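Local coordinates for mRNA-decapping enzyme subunit 1 (PDB 1Q67), which works with DCP2 in the yeast decapping complex that removes the 7-methylguanine cap from mRNA, committing the transcript to 5' to 3' decay, at residues 43-48 against 60-65; 138-143 against 157-162; 29-34 against 66-71. All coordinates share one frame; numbering follows the deposited sequence.

Contact 1. Residues 43-48 against 60-65; sequences HASLYK and EYQGVL
Leu46 carries CG anti to its backbone N (chi1 -170°), whereas Tyr61 has CG beside its own N (chi1 -58°). The two side chains lie side by side, pointing the same way, with Leu46 CD2 4.1 Å from Tyr61 CD1. Ala44 CB meets Leu65 at its base, 3.7 Å from Leu65 CB, and Leu65 CD2 also lies close to that methyl. On the face shared by Ser45 and Gln62, Ser45 OG touches Gln62 CG at 3.5 Å, but the polar partner of this hydroxyl is Lys58.

The backbones pair antiparallel. Ala44 and Gly63 form a hydrogen-bonded pair: Gly63 N reaches Ala44 O at 2.9 Å, and Ala44 N donates in return to Gly63 O. Ser45 and Gln62 are the non-hydrogen-bonded pair beside them, and Gln62 CA approaches Ala44 O at 3.0 Å as a C-H...O contact. Leu46 N then bonds Tyr61 O at 2.9 Å, nearly straight at 166°. At the backbone angles of Gly63 a CB would jam against the preceding carbonyl O. Glycine thus permits the corner by which the chain passes from 61-62, paired with strand 43-50, into strand 64-70 of the four-stranded sheet, with backbone polar groups paired in a buried contact.

Contact 2. Residues 138-143 against 157-162; sequences YNYGLI and IVPNSV
Ile157 and Tyr140 make the central pair, an antiparallel hydrogen-bonded one. Ile157 N donates to Tyr140 O at 2.7 Å with an N-H...O angle of 164°, the donor standing 43° out of the carbonyl plane. The return bond, from Tyr140 N to Ile157 O, is longer at 3.3 Å. Their side chains share a face and cross at about a right angle, Tyr140 CB lying 3.8 Å from Ile157 CB. CD1 of Ile157 reaches on to Leu142 CB at 4.2 Å.

Beyond this pair, Val158 CG2 approaches the Tyr138 ring obliquely, 3.6 Å from CD2, while the ring turns an edge to Ile157 N. An alanine in place of Tyr138 would probably open a gap beside Val158 CG2 and leave that methyl without its aromatic neighbour. Pro159 is met by two side chains, each at about a right angle: Asn139 ND2 comes to 3.3 Å from Pro159 CD, and Tyr140 CE1 touches Pro159 CG at 3.8 Å. Asn139 has CG beside its backbone N (chi1 -67°), and its amide lies on the side of Pro159. Its CB stands 3.7 Å above the centre of the Tyr140 ring.

Around these groups, the hydroxyl of Tyr140 is held by Lys227 N, and Leu221 of helix 208-223 packs on the same residue. Leu222 of that helix touches Ile157. Tyr138 O accepts from NH1 of Arg70, on the neighbouring strand 64-70.

Strand 152-157 ends at Ile157, two residues before Pro159, the N-cap of helix 160-169. The pairing at Ile157 is thus the last step of an antiparallel hairpin, strands 140-146 and 152-157, before the chain turns into a helix. This is the edge of the four-stranded antiparallel sheet of the PH-like beta sandwich.

Contact 3. Residues 29-34 against 66-71; sequences RYDPKI and AIYLRD
Asp31 OD2 is gripped by two donors on its two lone pairs: Arg70 NE at 2.7 Å on the syn side and Tyr68 OH at 2.7 Å on the anti side. The Arg70 bond is nearly straight (175°), and OD2 lies in the guanidinium plane. Side-on, Arg70 also gives NH2 to Asp31 OD1 at 3.0 Å, completing a two-nitrogen salt bridge with carboxylate and guanidinium planes 32° apart. The other face of OD1 receives Lys33 N at 3.1 Å, which makes an Asx turn within the type I turn Asp31 to Ile34.

The Ile34 side chain crosses that of Tyr68 at about a right angle, CG1 coming obliquely to 3.6 Å from Tyr68 CD1. Lys33 CB lies over one guanidinium face of Arg70, 3.5 Å from NH2. The backbones join where Asp71 N donates to Lys33 O at 3.0 Å.

Arg70 NH1 turns to Asp136 in a second salt bridge, so this cation lies between two acids. Four donors on one carboxylate would be expected to stabilise its negative charge, and they tie the turn before strand 34-41 to the end of strand 64-70.

In the fold
From the N terminus, the chain passes first through 29-34, the opening of contact 3, and enters strand 34-41. Contact 1 follows, between 43-48 and 60-65, and closes its loop through strand 55-59. The chain then runs straight into 66-71, where contact 3 closes, so contact 1 lies wholly within the longer loop of contact 3. Contact 2 comes later, in series, closing the open end of hairpin 140-146/152-157, where 157-162 runs on into helix 160-169. Strand 64-70 joins all three: Leu65 of contact 1 packs on Leu142 of contact 2, and Asn139 O probably accepts from Arg70 N of contact 3. Contact 1 bridges the two sheets; contacts 2 and 3 belong to the four-stranded one.

Contact 1. Residues 43-48 against 60-65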
loop_
_atom_site.group_PDB
_atom_site.type_symbol
_atom_site.label_atom_id
_atom_site.label_comp_id
_atom_site.label_asym_id
_atom_site.label_seq_id
_atom_site.Cartn_x
_atom_site.Cartn_y
_atom_site.Cartn_z
ATOM N N HIS B 43 4.363 6.200 5.759
ATOM C CA HIS B 43 3.762 5.434 4.677
ATOM C C HIS B 43 4.746 4.682 3.788
ATOM O O HIS B 43 5.599 5.288 3.139
ATOM C CB HIS B 43 2.922 6.388 3.824
ATOM C CG HIS B 43 2.065 7.312 4.634
ATOM N ND1 HIS B 43 0.955 6.881 5.332
ATOM C CD2 HIS B 43 2.194 8.632 4.914
ATOM C CE1 HIS B 43 0.439 7.893 6.005
ATOM N NE2 HIS B 43 1.171 8.968 5.770
ATOM N N ALA B 44 4.606 3.363 3.754
ATOM C CA ALA B 44 5.465 2.510 2.941
ATOM C C ALA B 44 4.620 1.368 2.404
ATOM O O ALA B 44 3.795 0.815 3.122
ATOM C CB ALA B 44 6.613 1.966 3.778
ATOM N N SER B 45 4.825 1.022 1.142
ATOM C CA SER B 45 4.060 -0.049 0.519
ATOM C C SER B 45 5.028 -1.147 0.067
ATOM O O SER B 45 6.075 -0.862 -0.516
ATOM C CB SER B 45 3.264 0.509 -0.668
ATOM O OG SER B 45 2.391 -0.475 -1.188
ATOM N N LEU B 46 4.660 -2.396 0.328
ATOM C CA LEU B 46 5.507 -3.541 0.022
ATOM C C LEU B 46 5.209 -4.326 -1.265
ATOM O O LEU B 46 4.059 -4.659 -1.562
ATOM C CB LEU B 46 5.474 -4.512 1.213
ATOM C CG LEU B 46 6.491 -5.656 1.185
ATOM C CD1 LEU B 46 7.897 -5.068 1.365
ATOM C CD2 LEU B 46 6.204 -6.653 2.288
ATOM N N TYR B 47 6.271 -4.621 -2.014
ATOM C CA TYR B 47 6.186 -5.403 -3.243
ATOM C C TYR B 47 7.251 -6.492 -3.188
ATOM O O TYR B 47 8.255 -6.360 -2.488
ATOM C CB TYR B 47 6.470 -4.561 -4.489
ATOM C CG TYR B 47 5.516 -3.426 -4.747
ATOM C CD1 TYR B 47 5.586 -2.248 -4.003
ATOM C CD2 TYR B 47 4.561 -3.515 -5.759
ATOM C CE1 TYR B 47 4.732 -1.186 -4.265
ATOM C CE2 TYR B 47 3.704 -2.458 -6.029
ATOM C CZ TYR B 47 3.794 -1.298 -5.282
ATOM O OH TYR B 47 2.960 -0.239 -5.561
ATOM N N LYS B 48 7.033 -7.559 -3.946
ATOM C CA LYS B 48 7.991 -8.643 -4.012
ATOM C C LYS B 48 8.290 -8.921 -5.482
ATOM O O LYS B 48 7.386 -8.941 -6.325
ATOM C CB LYS B 48 7.442 -9.901 -3.331
ATOM C CG LYS B 48 8.466 -11.028 -3.237
ATOM C CD LYS B 48 7.979 -12.157 -2.352
ATOM C CE LYS B 48 9.084 -13.179 -2.128
ATOM N NZ LYS B 48 8.719 -14.160 -1.071
ATOM N N GLU B 60 0.121 -7.549 0.191
ATOM C CA GLU B 60 -0.889 -6.914 1.036
ATOM C C GLU B 60 -0.372 -6.177 2.269
ATOM O O GLU B 60 -0.930 -6.318 3.352
ATOM C CB GLU B 60 -1.929 -7.953 1.480
ATOM C CG GLU B 60 -2.652 -8.643 0.332
ATOM C CD GLU B 60 -3.955 -9.316 0.765
ATOM O OE1 GLU B 60 -3.940 -10.092 1.755
ATOM O OE2 GLU B 60 -4.995 -9.067 0.107
ATOM N N TYR B 61 0.690 -5.397 2.122
ATOM C CA TYR B 61 1.212 -4.662 3.266
ATOM C C TYR B 61 1.584 -3.241 2.895
ATOM O O TYR B 61 2.322 -3.015 1.930
ATOM C CB TYR B 61 2.438 -5.365 3.859
ATOM C CG TYR B 61 2.177 -6.784 4.305
ATOM C CD1 TYR B 61 2.472 -7.856 3.466
ATOM C CD2 TYR B 61 1.614 -7.055 5.554
ATOM C CE1 TYR B 61 2.217 -9.167 3.850
ATOM C CE2 TYR B 61 1.348 -8.368 5.957
ATOM C CZ TYR B 61 1.654 -9.418 5.093
ATOM O OH TYR B 61 1.402 -10.717 5.454
ATOM N N GLN B 62 1.046 -2.293 3.659
ATOM C CA GLN B 62 1.296 -0.858 3.474
ATOM C C GLN B 62 0.985 -0.221 4.818
ATOM O O GLN B 62 0.004 -0.585 5.465
ATOM C CB GLN B 62 0.339 -0.210 2.467
ATOM C CG GLN B 62 -0.038 -1.032 1.269
ATOM C CD GLN B 62 -0.810 -2.272 1.634
ATOM O OE1 GLN B 62 -1.599 -2.278 2.581
ATOM N NE2 GLN B 62 -0.597 -3.330 0.880
ATOM N N GLY B 63 1.791 0.749 5.219
ATOM C CA GLY B 63 1.562 1.402 6.491
ATOM C C GLY B 63 2.847 1.926 7.089
ATOM O O GLY B 63 3.761 2.313 6.365
ATOM N N VAL B 64 2.919 1.937 8.414
ATOM C CA VAL B 64 4.102 2.422 9.099
ATOM C C VAL B 64 5.248 1.416 8.982
ATOM O O VAL B 64 5.077 0.221 9.245
ATOM C CB VAL B 64 3.815 2.688 10.590
ATOM C CG1 VAL B 64 5.062 3.243 11.260
ATOM C CG2 VAL B 64 2.670 3.685 10.735
ATOM N N LEU B 65 6.411 1.917 8.578
ATOM C CA LEU B 65 7.597 1.093 8.420
ATOM C C LEU B 65 8.596 1.488 9.494
ATOM O O LEU B 65 8.901 2.667 9.657
ATOM C CB LEU B 65 8.213 1.306 7.031
ATOM C CG LEU B 65 9.656 0.836 6.769
ATOM C CD1 LEU B 65 9.770 -0.667 6.922
ATOM C CD2 LEU B 65 10.054 1.242 5.360
#

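Contact 2. Residues 138-143 against 157-162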
loop_
_atom_site.group_PDB
_atom_site.type_symbol
_atom_site.label_atom_id
_atom_site.label_comp_id
_atom_site.label_asym_id
_atom_site.label_seq_id
_atom_site.Cartn_x
_atom_site.Cartn_y
_atom_site.Cartn_z
ATOM N N TYR B 138 19.284 -12.439 14.644
ATOM C CA TYR B 138 18.661 -11.230 14.121
ATOM C C TYR B 138 18.802 -10.050 15.068
ATOM O O TYR B 138 17.928 -9.788 15.896
ATOM C CB TYR B 138 17.190 -11.485 13.804
ATOM C CG TYR B 138 16.992 -12.611 12.818
ATOM C CD1 TYR B 138 16.939 -13.937 13.246
ATOM C CD2 TYR B 138 16.889 -12.356 11.454
ATOM C CE1 TYR B 138 16.785 -14.988 12.330
ATOM C CE2 TYR B 138 16.735 -13.391 10.534
ATOM C CZ TYR B 138 16.684 -14.703 10.977
ATOM O OH TYR B 138 16.527 -15.728 10.066
ATOM N N ASN B 139 19.918 -9.343 14.931
ATOM C CA ASN B 139 20.227 -8.172 15.748
ATOM C C ASN B 139 19.260 -7.014 15.503
ATOM O O ASN B 139 19.024 -6.195 16.390
ATOM C CB ASN B 139 21.651 -7.691 15.443
ATOM C CG ASN B 139 22.713 -8.677 15.900
ATOM O OD1 ASN B 139 23.002 -8.792 17.092
ATOM N ND2 ASN B 139 23.290 -9.400 14.955
ATOM N N TYR B 140 18.720 -6.939 14.292
ATOM C CA TYR B 140 17.811 -5.860 13.938
ATOM C C TYR B 140 16.594 -6.412 13.233
ATOM O O TYR B 140 16.605 -7.536 12.729
ATOM C CB TYR B 140 18.509 -4.849 13.025
ATOM C CG TYR B 140 19.933 -4.570 13.431
ATOM C CD1 TYR B 140 21.007 -5.026 12.654
ATOM C CD2 TYR B 140 20.217 -3.880 14.604
ATOM C CE1 TYR B 140 22.327 -4.800 13.043
ATOM C CE2 TYR B 140 21.526 -3.649 15.004
ATOM C CZ TYR B 140 22.577 -4.110 14.224
ATOM O OH TYR B 140 23.869 -3.873 14.631
ATOM N N GLY B 141 15.532 -5.619 13.221
ATOM C CA GLY B 141 14.317 -6.052 12.574
ATOM C C GLY B 141 13.669 -4.928 11.808
ATOM O O GLY B 141 13.878 -3.747 12.086
ATOM N N LEU B 142 12.890 -5.308 10.810
ATOM C CA LEU B 142 12.155 -4.349 10.006
ATOM C C LEU B 142 10.702 -4.808 10.090
ATOM O O LEU B 142 10.412 -6.009 10.064
ATOM C CB LEU B 142 12.655 -4.365 8.557
ATOM C CG LEU B 142 11.868 -3.567 7.512
ATOM C CD1 LEU B 142 12.782 -3.183 6.349
ATOM C CD2 LEU B 142 10.690 -4.406 7.014
ATOM N N ILE B 143 9.793 -3.853 10.221
ATOM C CA ILE B 143 8.387 -4.197 10.298
ATOM C C ILE B 143 7.516 -3.141 9.628
ATOM O O ILE B 143 7.824 -1.957 9.650
ATOM C CB ILE B 143 7.959 -4.384 11.779
ATOM C CG1 ILE B 143 6.550 -4.965 11.852
ATOM C CG2 ILE B 143 8.059 -3.058 12.535
ATOM C CD1 ILE B 143 6.113 -5.301 13.270
ATOM N N ILE B 157 17.029 -8.581 10.224
ATOM C CA ILE B 157 18.233 -8.057 9.580
ATOM C C ILE B 157 19.486 -8.585 10.286
ATOM O O ILE B 157 19.688 -8.340 11.478
ATOM C CB ILE B 157 18.249 -6.530 9.596
ATOM C CG1 ILE B 157 16.995 -5.987 8.902
ATOM C CG2 ILE B 157 19.487 -6.018 8.882
ATOM C CD1 ILE B 157 16.879 -4.458 8.959
ATOM N N VAL B 158 20.320 -9.315 9.548
ATOM C CA VAL B 158 21.550 -9.896 10.110
ATOM C C VAL B 158 22.795 -9.305 9.465
ATOM O O VAL B 158 22.909 -9.264 8.248
ATOM C CB VAL B 158 21.586 -11.427 9.897
ATOM C CG1 VAL B 158 22.848 -12.021 10.528
ATOM C CG2 VAL B 158 20.332 -12.067 10.493
ATOM N N PRO B 159 23.743 -8.830 10.278
ATOM C CA PRO B 159 24.976 -8.246 9.731
ATOM C C PRO B 159 25.752 -9.243 8.860
ATOM O O PRO B 159 25.760 -10.441 9.137
ATOM C CB PRO B 159 25.771 -7.864 10.984
ATOM C CG PRO B 159 24.702 -7.628 12.024
ATOM C CD PRO B 159 23.711 -8.739 11.751
ATOM N N ASN B 160 26.403 -8.739 7.812
ATOM C CA ASN B 160 27.195 -9.583 6.927
ATOM C C ASN B 160 28.264 -10.368 7.695
ATOM O O ASN B 160 28.506 -11.538 7.407
ATOM C CB ASN B 160 27.892 -8.743 5.851
ATOM C CG ASN B 160 26.918 -8.028 4.945
ATOM O OD1 ASN B 160 25.770 -8.449 4.791
ATOM N ND2 ASN B 160 27.377 -6.944 4.320
ATOM N N SER B 161 28.905 -9.725 8.665
ATOM C CA SER B 161 29.954 -10.394 9.432
ATOM C C SER B 161 29.415 -11.628 10.141
ATOM O O SER B 161 30.120 -12.626 10.284
ATOM C CB SER B 161 30.581 -9.439 10.450
ATOM O OG SER B 161 29.681 -9.124 11.498
ATOM N N VAL B 162 28.159 -11.572 10.574
ATOM C CA VAL B 162 27.559 -12.714 11.252
ATOM C C VAL B 162 27.249 -13.814 10.243
ATOM O O VAL B 162 27.467 -14.990 10.519
ATOM C CB VAL B 162 26.283 -12.292 12.021
ATOM C CG1 VAL B 162 25.561 -13.519 12.591
ATOM C CG2 VAL B 162 26.675 -11.347 13.156
#

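Contact 3. Residues 29-34 against 66-71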
loop_
_atom_site.group_PDB
_atom_site.type_symbol
_atom_site.label_atom_id
_atom_site.label_comp_id
_atom_site.label_asym_id
_atom_site.label_seq_id
_atom_site.Cartn_x
_atom_site.Cartn_y
_atom_site.Cartn_z
ATOM N N ARG B 29 4.471 -5.744 20.900
ATOM C CA ARG B 29 3.437 -6.755 21.045
ATOM C C ARG B 29 3.533 -7.833 19.979
ATOM O O ARG B 29 2.903 -8.886 20.092
ATOM C CB ARG B 29 2.056 -6.112 21.025
ATOM C CG ARG B 29 1.790 -5.298 22.271
ATOM C CD ARG B 29 0.330 -5.023 22.432
ATOM N NE ARG B 29 0.014 -4.684 23.813
ATOM C CZ ARG B 29 -1.223 -4.525 24.268
ATOM N NH1 ARG B 29 -2.249 -4.674 23.439
ATOM N NH2 ARG B 29 -1.433 -4.225 25.545
ATOM N N TYR B 30 4.316 -7.575 18.941
ATOM C CA TYR B 30 4.482 -8.564 17.886
ATOM C C TYR B 30 5.883 -9.162 17.948
ATOM O O TYR B 30 6.064 -10.330 17.635
ATOM C CB TYR B 30 4.211 -7.938 16.519
ATOM C CG TYR B 30 2.850 -7.287 16.462
ATOM C CD1 TYR B 30 2.711 -5.913 16.645
ATOM C CD2 TYR B 30 1.692 -8.054 16.299
ATOM C CE1 TYR B 30 1.464 -5.314 16.675
ATOM C CE2 TYR B 30 0.428 -7.460 16.332
ATOM C CZ TYR B 30 0.326 -6.086 16.523
ATOM O OH TYR B 30 -0.905 -5.474 16.583
ATOM N N ASP B 31 6.861 -8.360 18.361
ATOM C CA ASP B 31 8.247 -8.818 18.500
ATOM C C ASP B 31 8.738 -8.311 19.850
ATOM O O ASP B 31 9.232 -7.193 19.964
ATOM C CB ASP B 31 9.131 -8.267 17.369
ATOM C CG ASP B 31 10.589 -8.728 17.474
ATOM O OD1 ASP B 31 10.926 -9.466 18.424
ATOM O OD2 ASP B 31 11.401 -8.344 16.603
ATOM N N PRO B 32 8.606 -9.143 20.894
ATOM C CA PRO B 32 9.016 -8.811 22.262
ATOM C C PRO B 32 10.464 -8.359 22.401
ATOM O O PRO B 32 10.800 -7.638 23.335
ATOM C CB PRO B 32 8.739 -10.105 23.030
ATOM C CG PRO B 32 7.608 -10.725 22.258
ATOM C CD PRO B 32 8.056 -10.508 20.834
ATOM N N LYS B 33 11.315 -8.768 21.466
ATOM C CA LYS B 33 12.727 -8.402 21.519
ATOM C C LYS B 33 13.079 -6.940 21.250
ATOM O O LYS B 33 14.160 -6.505 21.635
ATOM C CB LYS B 33 13.545 -9.272 20.558
ATOM C CG LYS B 33 14.203 -10.500 21.183
ATOM C CD LYS B 33 13.197 -11.550 21.586
ATOM C CE LYS B 33 13.897 -12.848 21.994
ATOM N NZ LYS B 33 14.673 -13.457 20.870
ATOM N N ILE B 34 12.202 -6.175 20.603
ATOM C CA ILE B 34 12.555 -4.789 20.324
ATOM C C ILE B 34 13.143 -4.131 21.563
ATOM O O ILE B 34 12.588 -4.225 22.655
ATOM C CB ILE B 34 11.353 -3.941 19.819
ATOM C CG1 ILE B 34 11.828 -2.514 19.516
ATOM C CG2 ILE B 34 10.241 -3.906 20.865
ATOM C CD1 ILE B 34 10.825 -1.655 18.730
ATOM N N ALA B 66 9.093 0.509 10.239
ATOM C CA ALA B 66 10.067 0.798 11.276
ATOM C C ALA B 66 11.220 -0.194 11.238
ATOM O O ALA B 66 11.041 -1.349 10.855
ATOM C CB ALA B 66 9.409 0.757 12.658
ATOM N N ILE B 67 12.397 0.284 11.632
ATOM C CA ILE B 67 13.599 -0.530 11.719
ATOM C C ILE B 67 14.052 -0.347 13.156
ATOM O O ILE B 67 14.166 0.777 13.650
ATOM C CB ILE B 67 14.674 -0.058 10.744
ATOM C CG1 ILE B 67 14.209 -0.367 9.321
ATOM C CG2 ILE B 67 16.003 -0.759 11.043
ATOM C CD1 ILE B 67 15.047 0.264 8.272
ATOM N N TYR B 68 14.296 -1.453 13.838
ATOM C CA TYR B 68 14.652 -1.363 15.238
ATOM C C TYR B 68 15.699 -2.383 15.652
ATOM O O TYR B 68 15.899 -3.397 14.986
ATOM C CB TYR B 68 13.381 -1.566 16.063
ATOM C CG TYR B 68 12.687 -2.860 15.722
ATOM C CD1 TYR B 68 12.904 -4.008 16.480
ATOM C CD2 TYR B 68 11.828 -2.949 14.624
ATOM C CE1 TYR B 68 12.282 -5.206 16.166
ATOM C CE2 TYR B 68 11.202 -4.156 14.291
ATOM C CZ TYR B 68 11.436 -5.278 15.078
ATOM O OH TYR B 68 10.816 -6.476 14.796
ATOM N N LEU B 69 16.344 -2.098 16.773
ATOM C CA LEU B 69 17.372 -2.961 17.326
ATOM C C LEU B 69 16.711 -3.987 18.237
ATOM O O LEU B 69 15.807 -3.660 19.009
ATOM C CB LEU B 69 18.387 -2.126 18.108
ATOM C CG LEU B 69 19.628 -2.878 18.608
ATOM C CD1 LEU B 69 20.829 -1.939 18.640
ATOM C CD2 LEU B 69 19.351 -3.458 19.978
ATOM N N ARG B 70 17.155 -5.231 18.134
ATOM C CA ARG B 70 16.597 -6.294 18.946
ATOM C C ARG B 70 17.571 -6.704 20.051
ATOM O O ARG B 70 18.788 -6.588 19.901
ATOM C CB ARG B 70 16.254 -7.493 18.059
ATOM C CG ARG B 70 15.329 -7.123 16.908
ATOM C CD ARG B 70 14.986 -8.307 16.024
ATOM N NE ARG B 70 13.982 -9.184 16.610
ATOM C CZ ARG B 70 14.228 -10.400 17.085
ATOM N NH1 ARG B 70 15.460 -10.898 17.051
ATOM N NH2 ARG B 70 13.236 -11.128 17.573
ATOM N N ASP B 71 17.030 -7.166 21.169
ATOM C CA ASP B 71 17.862 -7.595 22.278
ATOM C C ASP B 71 18.084 -9.097 22.165
ATOM O O ASP B 71 17.215 -9.886 22.524
ATOM C CB ASP B 71 17.187 -7.280 23.613
ATOM C CG ASP B 71 18.129 -7.445 24.793
ATOM O OD1 ASP B 71 18.892 -8.439 24.821
ATOM O OD2 ASP B 71 18.102 -6.582 25.700
#